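Local coordinates for ferripyochelin binding protein (Pyrococcus horikoshii, PDB 1V3W) that probably works as a gamma-class carbonic anhydrase, interconverting carbon dioxide and bicarbonate, and binds zinc and calcium ions within a trimer, at residues Lys9-His14 and Ala23-Asp28; Lys54-Gln59 and Glu76-Gly81; Ala107-His112 and Lys125-Tyr130. All blocks are in the same frame, centred on the assembly; numbering follows the deposited sequence.

Contact 1: residues Lys9-His14 and Ala23-Asp28; sequences KKPRIH and AVVIGD
K9 and G27 bring the two backbones to their closest approach, with CA atoms 4.8 Å apart, where segment 23-28 turns a corner. G27 has a positive phi (67°), and its CA points a hydrogen at K9 O over 3.5 Å, almost in line. Just beyond, G27 O lies 3.2 Å from P11 N, a tertiary amide nitrogen with no hydrogen to give, and the proline ring comes down beside that oxygen through CG and CD. The backbones therefore meet by close packing and a C-H...O contact instead of a strand ladder.

Two side-chain pairs flank this point. On the outside, the aliphatic chain of K9 passes over CB of D28, with CD 3.8 Å from it, and ends in a salt bridge of 3.1 Å between K9 NZ and D28 OD1. The ammonium comes from above the carboxylate plane, 54° out of it, while D28 OD2 is bonded to Q49 NE2 on the following coil, a second hold that should fix the rotation of the group. On the inside, P11 CG rests 3.9 Å from V25 CG1, the methyl standing anti to the backbone N (chi1 180°). I3 of strand 2-6 touches both residues, and I173 of the second subunit packs on K10 and P11.

Strands 24-26 and 12-13 belong to different faces, so the contact joins two walls at a corner of the first coils: a corner turned at G27 with apolar residues inside and charges outside, as fits the left-handed parallel beta-helix of the hexapeptide-repeat family.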
# COMPACT_ATOMS: atom_id res chain seq x y z
N LYS A 9 6.95 16.58 -19.99
CA LYS A 9 6.37 15.28 -20.28
C LYS A 9 4.93 14.98 -19.98
O LYS A 9 4.44 15.13 -18.85
CB LYS A 9 7.19 14.17 -19.63
CG LYS A 9 8.57 14.56 -19.24
CD LYS A 9 9.57 13.74 -20.01
CE LYS A 9 10.77 13.41 -19.15
NZ LYS A 9 11.78 12.64 -19.92
N LYS A 10 4.28 14.46 -21.01
CA LYS A 10 2.90 14.07 -20.97
C LYS A 10 2.89 12.56 -21.14
O LYS A 10 3.65 12.01 -21.92
CB LYS A 10 2.16 14.72 -22.13
CG LYS A 10 0.66 14.60 -22.07
CD LYS A 10 0.03 15.23 -23.28
CE LYS A 10 -1.48 15.36 -23.13
NZ LYS A 10 -2.22 14.09 -23.35
N PRO A 11 2.06 11.86 -20.36
CA PRO A 11 2.01 10.40 -20.49
C PRO A 11 1.56 9.99 -21.91
O PRO A 11 0.75 10.67 -22.53
CB PRO A 11 0.98 10.01 -19.44
CG PRO A 11 1.22 11.03 -18.36
CD PRO A 11 1.36 12.32 -19.15
N ARG A 12 2.12 8.90 -22.42
CA ARG A 12 1.71 8.40 -23.74
C ARG A 12 0.87 7.17 -23.42
O ARG A 12 1.39 6.12 -23.05
CB ARG A 12 2.89 7.98 -24.62
CG ARG A 12 2.43 7.65 -26.04
CD ARG A 12 3.53 7.03 -26.89
NE ARG A 12 3.13 6.86 -28.29
CZ ARG A 12 3.69 5.98 -29.12
NH1 ARG A 12 4.65 5.19 -28.67
NH2 ARG A 12 3.30 5.89 -30.38
N ILE A 13 -0.44 7.33 -23.58
CA ILE A 13 -1.38 6.26 -23.26
C ILE A 13 -2.16 5.76 -24.47
O ILE A 13 -2.85 6.52 -25.14
CB ILE A 13 -2.36 6.75 -22.18
CG1 ILE A 13 -1.57 7.21 -20.95
CG2 ILE A 13 -3.34 5.65 -21.81
CD1 ILE A 13 -2.42 7.89 -19.89
N HIS A 14 -2.05 4.46 -24.73
CA HIS A 14 -2.75 3.85 -25.85
C HIS A 14 -4.26 3.98 -25.63
O HIS A 14 -4.74 3.82 -24.51
CB HIS A 14 -2.35 2.38 -25.99
CG HIS A 14 -2.80 1.75 -27.27
ND1 HIS A 14 -4.08 1.30 -27.47
CD2 HIS A 14 -2.13 1.51 -28.42
CE1 HIS A 14 -4.19 0.81 -28.69
NE2 HIS A 14 -3.01 0.93 -29.29
N ALA A 23 -6.56 6.44 -10.19
CA ALA A 23 -5.15 6.09 -10.28
C ALA A 23 -4.46 7.43 -10.54
O ALA A 23 -5.13 8.42 -10.85
CB ALA A 23 -4.91 5.14 -11.44
N VAL A 24 -3.14 7.47 -10.39
CA VAL A 24 -2.39 8.70 -10.63
C VAL A 24 -1.23 8.39 -11.56
O VAL A 24 -0.35 7.60 -11.23
CB VAL A 24 -1.85 9.29 -9.31
CG1 VAL A 24 -1.03 10.54 -9.59
CG2 VAL A 24 -3.00 9.64 -8.38
N VAL A 25 -1.25 9.02 -12.73
CA VAL A 25 -0.21 8.84 -13.73
C VAL A 25 0.41 10.20 -13.99
O VAL A 25 -0.28 11.13 -14.42
CB VAL A 25 -0.79 8.25 -15.03
CG1 VAL A 25 0.30 8.07 -16.07
CG2 VAL A 25 -1.47 6.92 -14.74
N ILE A 26 1.71 10.32 -13.72
CA ILE A 26 2.41 11.59 -13.86
C ILE A 26 3.65 11.54 -14.75
O ILE A 26 4.50 10.67 -14.61
CB ILE A 26 2.89 12.10 -12.48
CG1 ILE A 26 1.70 12.21 -11.53
CG2 ILE A 26 3.59 13.44 -12.63
CD1 ILE A 26 2.11 12.25 -10.07
N GLY A 27 3.75 12.51 -15.66
CA GLY A 27 4.92 12.64 -16.50
C GLY A 27 5.28 11.62 -17.56
O GLY A 27 4.46 11.23 -18.39
N ASP A 28 6.55 11.21 -17.51
CA ASP A 28 7.12 10.27 -18.47
C ASP A 28 6.68 8.84 -18.22
O ASP A 28 7.44 8.03 -17.67
CB ASP A 28 8.64 10.38 -18.43
CG ASP A 28 9.31 9.74 -19.64
OD1 ASP A 28 10.56 9.78 -19.70
OD2 ASP A 28 8.60 9.20 -20.51

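Contact 2: residues Lys54-Gln59 and Glu76-Gly81; sequences KYSNVQ and EYVTIG
S56 OG is gripped from several sides: it accepts V78 N across the contact at 2.8 Å, with the N-H pointing well at it (161°), and is hydrogen-bonded to G75 O, with a weaker bond to G53 O. The side chain thus stands in for a backbone carbonyl at a corner of the parallel beta-helix, where neighbouring coils stack in exact register. On one side of it Y77 N bonds to K54 O; on the other the parallel ladder resumes through N57 N to V78 O, I80 N to N57 O and Q59 N to I80 O, the last of 3.0 Å.

Outside the corner, equivalent side chains of the two coils lie alongside each other and point the same way. K54, its chain bent at chi3 and chi4, brings NZ to E76 OE2 at 2.7 Å on the syn side of the carboxylate, whose other oxygen, OE1, sits near the plane of the Y55 ring at its edge. Y55 and Y77, both with left-handed backbone angles, form an offset stack with centroids 4.3 Å apart and planes at 18°. The overlap is displaced: Y55 CD2 lies over the rim of the Y77 ring, 3.3 Å from CZ, while Y55 CB adds a CH-pi contact over its face. Y94 of the next coil meets Y77 in turn, so an alanine at Y77 would probably break the run of rings and leave a gap beside Y55.

On the face that V58 and I80 share, where I64 also packs, the touching atoms are V58 CG2 and I80 CD1, 3.9 Å apart.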
# COMPACT_ATOMS: atom_id res chain seq x y z
N LYS A 54 2.52 -4.11 -23.57
CA LYS A 54 1.20 -4.63 -23.91
C LYS A 54 0.65 -5.71 -22.98
O LYS A 54 1.38 -6.57 -22.50
CB LYS A 54 1.18 -5.16 -25.35
CG LYS A 54 1.43 -4.11 -26.42
CD LYS A 54 0.97 -4.57 -27.80
CE LYS A 54 1.75 -5.78 -28.30
NZ LYS A 54 3.18 -5.47 -28.56
N TYR A 55 -0.66 -5.64 -22.76
CA TYR A 55 -1.40 -6.61 -21.95
C TYR A 55 -1.02 -6.67 -20.48
O TYR A 55 -1.35 -7.64 -19.80
CB TYR A 55 -1.22 -8.02 -22.53
CG TYR A 55 -1.27 -8.12 -24.04
CD1 TYR A 55 -2.46 -7.95 -24.73
CD2 TYR A 55 -0.12 -8.42 -24.76
CE1 TYR A 55 -2.51 -8.08 -26.12
CE2 TYR A 55 -0.15 -8.55 -26.14
CZ TYR A 55 -1.35 -8.39 -26.82
OH TYR A 55 -1.38 -8.54 -28.18
N SER A 56 -0.33 -5.65 -19.99
CA SER A 56 0.09 -5.65 -18.59
C SER A 56 -0.82 -4.83 -17.69
O SER A 56 -1.40 -3.83 -18.12
CB SER A 56 1.54 -5.16 -18.48
OG SER A 56 2.41 -6.09 -19.11
N ASN A 57 -0.94 -5.26 -16.44
CA ASN A 57 -1.79 -4.57 -15.48
C ASN A 57 -1.03 -4.13 -14.23
O ASN A 57 -0.13 -4.82 -13.76
CB ASN A 57 -2.96 -5.47 -15.06
CG ASN A 57 -2.51 -6.82 -14.52
OD1 ASN A 57 -2.35 -7.79 -15.27
ND2 ASN A 57 -2.31 -6.88 -13.22
N VAL A 58 -1.42 -2.97 -13.71
CA VAL A 58 -0.82 -2.38 -12.52
C VAL A 58 -2.00 -2.26 -11.56
O VAL A 58 -2.81 -1.35 -11.68
CB VAL A 58 -0.23 -1.00 -12.83
CG1 VAL A 58 0.47 -0.44 -11.60
CG2 VAL A 58 0.76 -1.10 -13.99
N GLN A 59 -2.07 -3.18 -10.60
CA GLN A 59 -3.19 -3.24 -9.68
C GLN A 59 -3.35 -2.17 -8.60
O GLN A 59 -2.52 -1.27 -8.46
CB GLN A 59 -3.25 -4.65 -9.10
CG GLN A 59 -3.58 -5.67 -10.20
CD GLN A 59 -3.45 -7.12 -9.77
OE1 GLN A 59 -3.45 -7.43 -8.58
NE2 GLN A 59 -3.33 -8.01 -10.75
N GLU A 76 5.49 -7.40 -21.44
CA GLU A 76 4.12 -7.75 -21.79
C GLU A 76 3.54 -8.85 -20.91
O GLU A 76 4.27 -9.69 -20.39
CB GLU A 76 4.05 -8.19 -23.25
CG GLU A 76 4.67 -7.21 -24.23
CD GLU A 76 4.18 -7.43 -25.64
OE1 GLU A 76 3.55 -8.47 -25.91
OE2 GLU A 76 4.44 -6.55 -26.49
N TYR A 77 2.22 -8.84 -20.77
CA TYR A 77 1.52 -9.83 -19.96
C TYR A 77 2.07 -9.88 -18.55
O TYR A 77 2.21 -10.95 -17.95
CB TYR A 77 1.64 -11.22 -20.60
CG TYR A 77 0.92 -11.36 -21.92
CD1 TYR A 77 -0.46 -11.53 -21.98
CD2 TYR A 77 1.64 -11.34 -23.12
CE1 TYR A 77 -1.12 -11.69 -23.20
CE2 TYR A 77 0.99 -11.51 -24.34
CZ TYR A 77 -0.38 -11.68 -24.38
OH TYR A 77 -1.02 -11.86 -25.58
N VAL A 78 2.39 -8.70 -18.01
CA VAL A 78 2.90 -8.61 -16.65
C VAL A 78 1.78 -8.23 -15.71
O VAL A 78 0.99 -7.33 -15.99
CB VAL A 78 4.03 -7.56 -16.53
CG1 VAL A 78 4.41 -7.37 -15.07
CG2 VAL A 78 5.24 -8.00 -17.34
N THR A 79 1.71 -8.93 -14.59
CA THR A 79 0.71 -8.66 -13.57
C THR A 79 1.42 -8.07 -12.36
O THR A 79 2.23 -8.74 -11.73
CB THR A 79 -0.01 -9.95 -13.12
OG1 THR A 79 -0.81 -10.45 -14.20
CG2 THR A 79 -0.89 -9.69 -11.91
N ILE A 80 1.14 -6.80 -12.05
CA ILE A 80 1.75 -6.18 -10.89
C ILE A 80 0.67 -6.20 -9.81
O ILE A 80 -0.27 -5.40 -9.83
CB ILE A 80 2.21 -4.74 -11.18
CG1 ILE A 80 3.15 -4.75 -12.40
CG2 ILE A 80 2.95 -4.17 -9.97
CD1 ILE A 80 3.72 -3.40 -12.75
N GLY A 81 0.82 -7.15 -8.89
CA GLY A 81 -0.14 -7.37 -7.83
C GLY A 81 -0.48 -6.22 -6.91
O GLY A 81 0.32 -5.33 -6.67

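Contact 3: residues Ala107-His112 and Lys125-Tyr130; sequences AKIGDH and KEIPDY
H112 and Y130 project the same way from equivalent places in neighbouring coils, their planes only 12° apart but slid so far that the rings barely overlap, with centroids at 5.0 Å. The tyrosine touches the histidine from CB to ring: Y130 CE1 lies 3.5 Å from H112 CB, and the hydroxyl OH comes closest to H112 CD2, at 3.4 Å. The imidazole is better covered by Y94, whose ring stacks with it, and its ND1 is hydrogen-bonded to T152 OG1 of helix 146-169, a bond that should fix the flip of the ring. I149 of that helix touches both aromatic residues.

I109 and I127 repeat the side-by-side arrangement on the inner face. The same chi2, near -60°, turns CD1 alike in both, and I109 CD1 settles 3.6 Å from I127 CG1. V121 on the adjoining wall and V140 of strand 138-143 close in on I109 and I127 respectively. Parallel bonds bind the strands beneath them: K108 N to K125 O, I127 N to K108 O, and G110 N to I127 O, the last clearly bent (136°).

Between the isoleucines and the rings, D111 and D129 also run alongside each other, carboxylate planes nearly parallel. D129 OD1 takes D111 N at 2.8 Å from above its own plane, and sits 3.3 Å from G110 CA; a CB on G110 would collide with this oxygen. D111 OD1 accepts N93 N on the preceding coil.

The two acids come within 4.1 Å, measured from D111 OD2 to D129 OD1, so their like charges probably repel and may raise the proton affinity of one, an effect that the backbone N-H bonds to both are likely to offset.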
# COMPACT_ATOMS: atom_id res chain seq x y z
N ALA A 107 17.26 -4.25 -10.44
CA ALA A 107 16.87 -5.65 -10.55
C ALA A 107 16.44 -5.94 -11.98
O ALA A 107 15.92 -5.07 -12.68
CB ALA A 107 15.72 -5.95 -9.59
N LYS A 108 16.69 -7.17 -12.42
CA LYS A 108 16.33 -7.61 -13.76
C LYS A 108 15.55 -8.91 -13.60
O LYS A 108 16.13 -9.95 -13.28
CB LYS A 108 17.59 -7.86 -14.61
CG LYS A 108 17.33 -7.94 -16.11
CD LYS A 108 18.44 -8.69 -16.86
CE LYS A 108 18.13 -8.78 -18.35
NZ LYS A 108 16.67 -8.74 -18.62
N ILE A 109 14.24 -8.85 -13.81
CA ILE A 109 13.40 -10.03 -13.68
C ILE A 109 13.21 -10.66 -15.05
O ILE A 109 12.77 -9.99 -15.99
CB ILE A 109 12.01 -9.67 -13.11
CG1 ILE A 109 12.16 -8.80 -11.86
CG2 ILE A 109 11.25 -10.95 -12.77
CD1 ILE A 109 12.96 -9.44 -10.75
N GLY A 110 13.55 -11.94 -15.17
CA GLY A 110 13.41 -12.63 -16.44
C GLY A 110 11.97 -12.89 -16.83
O GLY A 110 11.04 -12.42 -16.18
N ASP A 111 11.78 -13.66 -17.90
CA ASP A 111 10.45 -13.97 -18.39
C ASP A 111 9.88 -15.21 -17.71
O ASP A 111 10.63 -16.09 -17.28
CB ASP A 111 10.48 -14.20 -19.90
CG ASP A 111 11.21 -13.10 -20.64
OD1 ASP A 111 11.01 -11.91 -20.31
OD2 ASP A 111 11.99 -13.43 -21.56
N HIS A 112 8.55 -15.27 -17.61
CA HIS A 112 7.87 -16.39 -16.98
C HIS A 112 8.40 -16.59 -15.56
O HIS A 112 8.95 -17.64 -15.21
CB HIS A 112 8.07 -17.66 -17.80
CG HIS A 112 7.34 -17.65 -19.11
ND1 HIS A 112 5.97 -17.61 -19.19
CD2 HIS A 112 7.80 -17.66 -20.38
CE1 HIS A 112 5.61 -17.60 -20.47
NE2 HIS A 112 6.70 -17.63 -21.21
N LYS A 125 19.51 -7.37 -8.33
CA LYS A 125 19.31 -8.81 -8.35
C LYS A 125 18.78 -9.28 -9.70
O LYS A 125 17.80 -8.73 -10.20
CB LYS A 125 18.32 -9.23 -7.25
CG LYS A 125 18.01 -10.72 -7.21
CD LYS A 125 19.20 -11.54 -6.74
CE LYS A 125 18.82 -13.00 -6.54
NZ LYS A 125 19.93 -13.79 -5.93
N GLU A 126 19.43 -10.28 -10.28
CA GLU A 126 18.99 -10.81 -11.56
C GLU A 126 18.26 -12.14 -11.34
O GLU A 126 18.82 -13.07 -10.75
CB GLU A 126 20.18 -11.01 -12.50
CG GLU A 126 20.91 -9.72 -12.83
CD GLU A 126 21.97 -9.90 -13.90
OE1 GLU A 126 22.65 -8.91 -14.23
OE2 GLU A 126 22.10 -11.02 -14.43
N ILE A 127 17.02 -12.20 -11.80
CA ILE A 127 16.20 -13.40 -11.66
C ILE A 127 16.06 -14.09 -13.02
O ILE A 127 15.53 -13.51 -13.97
CB ILE A 127 14.79 -13.05 -11.13
CG1 ILE A 127 14.90 -12.33 -9.79
CG2 ILE A 127 13.96 -14.32 -11.00
CD1 ILE A 127 15.55 -13.16 -8.69
N PRO A 128 16.54 -15.33 -13.13
CA PRO A 128 16.46 -16.07 -14.40
C PRO A 128 15.02 -16.41 -14.82
O PRO A 128 14.11 -16.40 -13.99
CB PRO A 128 17.28 -17.33 -14.13
CG PRO A 128 18.24 -16.89 -13.06
CD PRO A 128 17.36 -16.07 -12.16
N ASP A 129 14.84 -16.72 -16.10
CA ASP A 129 13.52 -17.09 -16.60
C ASP A 129 13.00 -18.33 -15.88
O ASP A 129 13.78 -19.14 -15.38
CB ASP A 129 13.57 -17.42 -18.10
CG ASP A 129 14.14 -16.29 -18.95
OD1 ASP A 129 14.08 -15.12 -18.52
OD2 ASP A 129 14.63 -16.59 -20.06
N TYR A 130 11.68 -18.46 -15.83
CA TYR A 130 11.02 -19.62 -15.22
C TYR A 130 11.32 -19.83 -13.74
O TYR A 130 11.29 -20.96 -13.25
CB TYR A 130 11.38 -20.87 -16.02
CG TYR A 130 10.94 -20.78 -17.46
CD1 TYR A 130 9.60 -20.87 -17.80
CD2 TYR A 130 11.87 -20.52 -18.48
CE1 TYR A 130 9.17 -20.72 -19.12
CE2 TYR A 130 11.45 -20.36 -19.80
CZ TYR A 130 10.11 -20.46 -20.11
OH TYR A 130 9.67 -20.29 -21.40

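The three contacts sample one beta-helix along its length. Contact 2 lies midway, its centre about 16 Å from the centres of contacts 1 and 3, which are about 26 Å apart on opposite sides of the middle of the chain. Contacts 1 and 3 reach the same wall, through strands 12-13, 108-109 and 126-127, whereas contact 2 belongs to the wall of strands 57-58 and 79-80. Contact 2 is also the one at the metal site: the Q59 side chain is about 4 Å from a zinc ion and about 3 Å from the side chains of H82 and Y159. A bound zinc ion is about 12 Å from the I26 side chain, and one is about 14 Å from that of A107.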